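Local coordinates for 2OG-Fe dioxygenase family protein (PDB 3PL0) that probably acts as an iron-dependent dioxygenase of the cupin superfamily, built on a double-stranded beta-helix and related to the biofilm-associated protein BsmA, at residues Cys25-Ala30 against Val209-Asp214; Asp171-Val176 against Thr240-Tyr245. All blocks are in the same frame, centred on the assembly; numbering follows the deposited sequence.

Contact 1: residues Cys25-Ala30 against Val209-Asp214; sequences CVLTPA and VLLLDD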
loop_
_atom_site.group_PDB
_atom_site.type_symbol
_atom_site.label_atom_id
_atom_site.label_comp_id
_atom_site.label_asym_id
_atom_site.label_seq_id
_atom_site.Cartn_x
_atom_site.Cartn_y
_atom_site.Cartn_z
ATOM N N CYS A 25 -11.440 0.808 -5.166
ATOM C CA CYS A 25 -11.447 1.591 -6.374
ATOM C C CYS A 25 -10.010 1.960 -6.733
ATOM O O CYS A 25 -9.116 1.930 -5.872
ATOM C CB CYS A 25 -12.293 2.837 -6.216
ATOM S SG CYS A 25 -11.631 4.049 -5.078
ATOM N N VAL A 26 -9.817 2.324 -7.990
ATOM C CA VAL A 26 -8.536 2.770 -8.479
ATOM C C VAL A 26 -8.592 4.264 -8.767
ATOM O O VAL A 26 -9.494 4.699 -9.465
ATOM C CB VAL A 26 -8.206 2.009 -9.758
ATOM C CG1 VAL A 26 -6.848 2.512 -10.396
ATOM C CG2 VAL A 26 -8.183 0.483 -9.471
ATOM N N LEU A 27 -7.626 5.034 -8.252
ATOM C CA LEU A 27 -7.466 6.442 -8.618
ATOM C C LEU A 27 -6.324 6.536 -9.639
ATOM O O LEU A 27 -5.187 6.102 -9.364
ATOM C CB LEU A 27 -7.102 7.299 -7.392
ATOM C CG LEU A 27 -8.025 7.197 -6.176
ATOM C CD1 LEU A 27 -7.470 8.099 -5.102
ATOM C CD2 LEU A 27 -9.481 7.627 -6.542
ATOM N N THR A 28 -6.610 7.127 -10.794
ATOM C CA THR A 28 -5.565 7.441 -11.758
ATOM C C THR A 28 -4.664 8.501 -11.109
ATOM O O THR A 28 -5.096 9.195 -10.158
ATOM C CB THR A 28 -6.153 8.007 -13.074
ATOM O OG1 THR A 28 -6.826 9.256 -12.819
ATOM C CG2 THR A 28 -7.152 7.016 -13.722
ATOM N N PRO A 29 -3.430 8.670 -11.618
ATOM C CA PRO A 29 -2.582 9.760 -11.122
ATOM C C PRO A 29 -3.267 11.130 -11.173
ATOM O O PRO A 29 -3.085 11.934 -10.272
ATOM C CB PRO A 29 -1.363 9.697 -12.038
ATOM C CG PRO A 29 -1.353 8.279 -12.583
ATOM C CD PRO A 29 -2.787 7.941 -12.721
ATOM N N ALA A 30 -4.074 11.398 -12.189
ATOM C CA ALA A 30 -4.799 12.653 -12.220
ATOM C C ALA A 30 -5.827 12.738 -11.060
ATOM O O ALA A 30 -5.964 13.794 -10.418
ATOM C CB ALA A 30 -5.464 12.885 -13.629
ATOM N N VAL A 209 -3.230 4.769 -7.644
ATOM C CA VAL A 209 -3.546 4.264 -6.303
ATOM C C VAL A 209 -4.743 3.303 -6.232
ATOM O O VAL A 209 -5.812 3.580 -6.728
ATOM C CB VAL A 209 -3.721 5.415 -5.330
ATOM C CG1 VAL A 209 -3.850 4.868 -3.930
ATOM C CG2 VAL A 209 -2.518 6.348 -5.459
ATOM N N LEU A 210 -4.537 2.157 -5.577
ATOM C CA LEU A 210 -5.595 1.219 -5.316
ATOM C C LEU A 210 -6.043 1.434 -3.885
ATOM O O LEU A 210 -5.259 1.226 -2.965
ATOM C CB LEU A 210 -5.089 -0.220 -5.491
ATOM C CG LEU A 210 -5.991 -1.390 -5.058
ATOM C CD1 LEU A 210 -7.271 -1.365 -5.867
ATOM C CD2 LEU A 210 -5.237 -2.718 -5.218
ATOM N N LEU A 211 -7.303 1.798 -3.721
ATOM C CA LEU A 211 -7.963 1.943 -2.426
ATOM C C LEU A 211 -8.741 0.674 -2.127
ATOM O O LEU A 211 -9.455 0.169 -3.017
ATOM C CB LEU A 211 -8.905 3.152 -2.414
ATOM C CG LEU A 211 -8.241 4.516 -2.758
ATOM C CD1 LEU A 211 -9.212 5.694 -2.692
ATOM C CD2 LEU A 211 -6.959 4.783 -1.874
ATOM N N LEU A 212 -8.585 0.130 -0.913
ATOM C CA LEU A 212 -9.219 -1.132 -0.497
ATOM C C LEU A 212 -9.935 -0.971 0.867
ATOM O O LEU A 212 -9.398 -0.404 1.804
ATOM C CB LEU A 212 -8.164 -2.241 -0.310
ATOM C CG LEU A 212 -7.262 -2.605 -1.491
ATOM C CD1 LEU A 212 -6.047 -3.428 -1.016
ATOM C CD2 LEU A 212 -8.046 -3.385 -2.576
ATOM N N ASP A 213 -11.151 -1.476 0.958
ATOM C CA ASP A 213 -11.828 -1.657 2.237
ATOM C C ASP A 213 -11.415 -3.032 2.690
ATOM O O ASP A 213 -11.901 -4.089 2.210
ATOM C CB ASP A 213 -13.324 -1.559 2.059
ATOM C CG ASP A 213 -14.097 -1.806 3.341
ATOM O OD1 ASP A 213 -13.543 -2.301 4.353
ATOM O OD2 ASP A 213 -15.297 -1.513 3.303
ATOM N N ASP A 214 -10.510 -3.026 3.640
ATOM C CA ASP A 214 -9.874 -4.257 4.089
ATOM C C ASP A 214 -10.823 -5.247 4.761
ATOM O O ASP A 214 -10.466 -6.392 4.985
ATOM C CB ASP A 214 -8.736 -3.921 5.043
ATOM C CG ASP A 214 -7.770 -5.043 5.190
ATOM O OD1 ASP A 214 -7.196 -5.481 4.150
ATOM O OD2 ASP A 214 -7.606 -5.514 6.335
#

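Contact 2: residues Asp171-Val176 against Thr240-Tyr245; sequences DFVAVV and TLVLTY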
loop_
_atom_site.group_PDB
_atom_site.type_symbol
_atom_site.label_atom_id
_atom_site.label_comp_id
_atom_site.label_asym_id
_atom_site.label_seq_id
_atom_site.Cartn_x
_atom_site.Cartn_y
_atom_site.Cartn_z
ATOM N N ASP A 171 -8.539 -1.424 8.736
ATOM C CA ASP A 171 -9.802 -0.957 8.173
ATOM C C ASP A 171 -9.727 -0.686 6.658
ATOM O O ASP A 171 -10.587 -1.140 5.898
ATOM C CB ASP A 171 -10.268 0.293 8.879
ATOM C CG ASP A 171 -10.869 -0.021 10.244
ATOM O OD1 ASP A 171 -12.095 -0.264 10.285
ATOM O OD2 ASP A 171 -10.101 -0.102 11.218
ATOM N N PHE A 172 -8.741 0.094 6.249
ATOM C CA PHE A 172 -8.532 0.478 4.838
ATOM C C PHE A 172 -7.067 0.419 4.481
ATOM O O PHE A 172 -6.190 0.625 5.350
ATOM C CB PHE A 172 -9.061 1.884 4.548
ATOM C CG PHE A 172 -10.519 2.019 4.769
ATOM C CD1 PHE A 172 -11.412 1.651 3.794
ATOM C CD2 PHE A 172 -11.013 2.480 5.989
ATOM C CE1 PHE A 172 -12.762 1.751 4.005
ATOM C CE2 PHE A 172 -12.356 2.574 6.206
ATOM C CZ PHE A 172 -13.238 2.217 5.226
ATOM N N VAL A 173 -6.817 0.050 3.212
ATOM C CA VAL A 173 -5.489 0.033 2.645
ATOM C C VAL A 173 -5.419 0.839 1.359
ATOM O O VAL A 173 -6.384 0.849 0.549
ATOM C CB VAL A 173 -5.024 -1.394 2.400
ATOM C CG1 VAL A 173 -3.614 -1.380 1.777
ATOM C CG2 VAL A 173 -5.038 -2.192 3.734
ATOM N N ALA A 174 -4.302 1.550 1.180
ATOM C CA ALA A 174 -3.970 2.142 -0.112
ATOM C C ALA A 174 -2.683 1.546 -0.578
ATOM O O ALA A 174 -1.679 1.590 0.134
ATOM C CB ALA A 174 -3.800 3.649 -0.023
ATOM N N VAL A 175 -2.705 0.987 -1.780
ATOM C CA VAL A 175 -1.483 0.564 -2.469
ATOM C C VAL A 175 -1.164 1.596 -3.555
ATOM O O VAL A 175 -1.914 1.740 -4.532
ATOM C CB VAL A 175 -1.651 -0.796 -3.132
ATOM C CG1 VAL A 175 -0.324 -1.210 -3.841
ATOM C CG2 VAL A 175 -2.073 -1.866 -2.099
ATOM N N VAL A 176 -0.046 2.292 -3.407
ATOM C CA VAL A 176 0.335 3.351 -4.350
ATOM C C VAL A 176 1.390 2.719 -5.256
ATOM O O VAL A 176 2.371 2.155 -4.762
ATOM C CB VAL A 176 0.949 4.565 -3.654
ATOM C CG1 VAL A 176 1.315 5.626 -4.698
ATOM C CG2 VAL A 176 0.005 5.097 -2.596
ATOM N N THR A 240 6.411 0.004 -4.838
ATOM C CA THR A 240 5.085 0.317 -4.330
ATOM C C THR A 240 5.224 0.977 -2.942
ATOM O O THR A 240 6.319 0.959 -2.275
ATOM C CB THR A 240 4.241 -0.948 -4.168
ATOM O OG1 THR A 240 4.984 -1.952 -3.461
ATOM C CG2 THR A 240 3.788 -1.504 -5.492
ATOM N N LEU A 241 4.120 1.569 -2.510
ATOM C CA LEU A 241 3.953 2.082 -1.158
ATOM C C LEU A 241 2.657 1.562 -0.611
ATOM O O LEU A 241 1.616 1.878 -1.181
ATOM C CB LEU A 241 3.868 3.592 -1.185
ATOM C CG LEU A 241 3.598 4.268 0.162
ATOM C CD1 LEU A 241 4.712 3.994 1.203
ATOM C CD2 LEU A 241 3.437 5.759 -0.093
ATOM N N VAL A 242 2.696 0.814 0.491
ATOM C CA VAL A 242 1.475 0.342 1.141
ATOM C C VAL A 242 1.192 1.179 2.388
ATOM O O VAL A 242 2.064 1.329 3.262
ATOM C CB VAL A 242 1.565 -1.146 1.506
ATOM C CG1 VAL A 242 0.291 -1.611 2.301
ATOM C CG2 VAL A 242 1.800 -1.995 0.209
ATOM N N LEU A 243 -0.002 1.752 2.458
ATOM C CA LEU A 243 -0.431 2.546 3.616
ATOM C C LEU A 243 -1.615 1.830 4.237
ATOM O O LEU A 243 -2.573 1.453 3.522
ATOM C CB LEU A 243 -0.825 3.975 3.207
ATOM C CG LEU A 243 0.208 4.887 2.509
ATOM C CD1 LEU A 243 -0.417 6.204 1.952
ATOM C CD2 LEU A 243 1.374 5.187 3.429
ATOM N N THR A 244 -1.574 1.590 5.542
ATOM C CA THR A 244 -2.687 0.973 6.180
ATOM C C THR A 244 -3.293 1.944 7.184
ATOM O O THR A 244 -2.577 2.681 7.880
ATOM C CB THR A 244 -2.307 -0.341 6.872
ATOM O OG1 THR A 244 -1.389 -0.076 7.925
ATOM C CG2 THR A 244 -1.702 -1.311 5.888
ATOM N N TYR A 245 -4.614 1.926 7.261
ATOM C CA TYR A 245 -5.347 2.751 8.193
ATOM C C TYR A 245 -6.179 1.858 9.104
ATOM O O TYR A 245 -6.955 0.992 8.631
ATOM C CB TYR A 245 -6.270 3.714 7.427
ATOM C CG TYR A 245 -5.538 4.771 6.634
ATOM C CD1 TYR A 245 -4.792 4.423 5.503
ATOM C CD2 TYR A 245 -5.590 6.110 7.008
ATOM C CE1 TYR A 245 -4.105 5.376 4.782
ATOM C CE2 TYR A 245 -4.924 7.082 6.293
ATOM C CZ TYR A 245 -4.159 6.708 5.184
ATOM O OH TYR A 245 -3.501 7.682 4.482
#

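Contact 1: residues Cys25-Ala30 against Val209-Asp214
Strand 24-27 joins the large sheet of the double-stranded beta-helix (cupin) fold here, running antiparallel to strand 209-213. On the face bearing Cys25, Leu27, Val209 and Leu211, the CD1 branch of Leu211 touches both side chains that strand 24-27 puts on this face. It lies 3.8 Å from Cys25 SG and equally 3.8 Å from Leu27 CD1, the two leucines crossing obliquely. Cys25 brings its sulphur over by taking the crowded position between backbone N and carbonyl carbon (chi1 68°). Leu27 and Leu211 both hold CG beside their own backbone N, anti to the carbonyl carbon. The other face has a looser meeting: Val26 CG2 and Leu210 CD1 are 4.2 Å apart.

Two hydrogen-bonded pairs set this register. Leu27 and Val209 exchange both amides, and so do Cys25 and Leu211; the bond from Leu211 N to Cys25 O, 2.8 Å long, arrives nearly along the C=O axis. At the non-hydrogen-bonded pair between them, Val26 CA adds a CA-H...O contact to Val209 O.

Farther out, Leu127, Leu130 and Phe131 of helix 118-134 pack on Leu211, while Thr188 and Val190 of strand 183-192 touch Leu210. An alanine in place of Leu211 would lose the CD1 contacts to Cys25 and Leu27, and would probably loosen the fit of helix 118-134 on this face of the sheet. Just past the strand, Thr28 serves as N-cap of helix 29-36, its OG1 hydrogen-bonded to Ala31 N.

Contact 2: residues Asp171-Val176 against Thr240-Tyr245
Central strands 172-181 and 237-246 of the cupin-type double-stranded beta-helix run antiparallel here, and a classic beta bulge opens the pairing, with Asp171 and Phe172 both facing Tyr245. On the face that carries Phe172, Ala174, Val176, Leu241, Leu243 and Tyr245, the two aromatic side chains start close, CB to CB, and then part. The Phe172 ring leads away from the neighbouring strand to stack on Phe131. Tyr245 has CG beside its backbone N (chi1 -68°), which leaves Phe172 O at the ring edge, near the ring plane. That ring meets both Trp142 and Phe131 edge-to-face, and its OH is hydrogen-bonded to Leu124 O, so helix 118-134 both packs on the tyrosine and satisfies its polar end. Farther along this face the closest side-chain approach is between Val176 CB and Leu241 CB, at 3.9 Å.

On the reverse face Val173 holds CG1 anti to its backbone N (chi1 179°) and sends its two methyls to different neighbours. CG1 meets Val242 CG1 at 3.9 Å, the two valines crossing obliquely, whereas CG2 lies alongside Thr244 CG2, the two side chains pointing the same way. Thr244 presents this methyl because its OG1 occupies the crowded position between N and carbonyl carbon.

Asp171 has its OD2 held by Ser247 N, beyond the bulge. Six amide bonds join the pairs Phe172-Tyr245, Ala174-Leu243 and Val176-Leu241; the one from Val176 N to Leu241 O is almost straight, at 175°. The bulge adds a seventh, so that Tyr245 O takes two amides within its carbonyl plane, Asp171 N at 2.9 Å and Phe172 N at 3.1 Å.

How the contacts relate
Following the chain from the N terminus, strand 24-27 comes first and finds its partner only some 180 residues later, when strand 209-213 closes contact 1. Before that, strand 172-181 has been laid down; its own closure in contact 2 waits for strand 237-246, near the C terminus. The two loops therefore cross, since 171-176 falls inside the first and 240-245 beyond it. The centres of contacts 1 and 2 lie about 9 Å apart in one sheet, where strands 209-213 and 172-181 are neighbours, probably hydrogen-bonded from Leu212 N to Val173 O. The local strand order is thus 24-27, 209-213, 172-181, 237-246, tying the N-terminal strand to the centre of the fold.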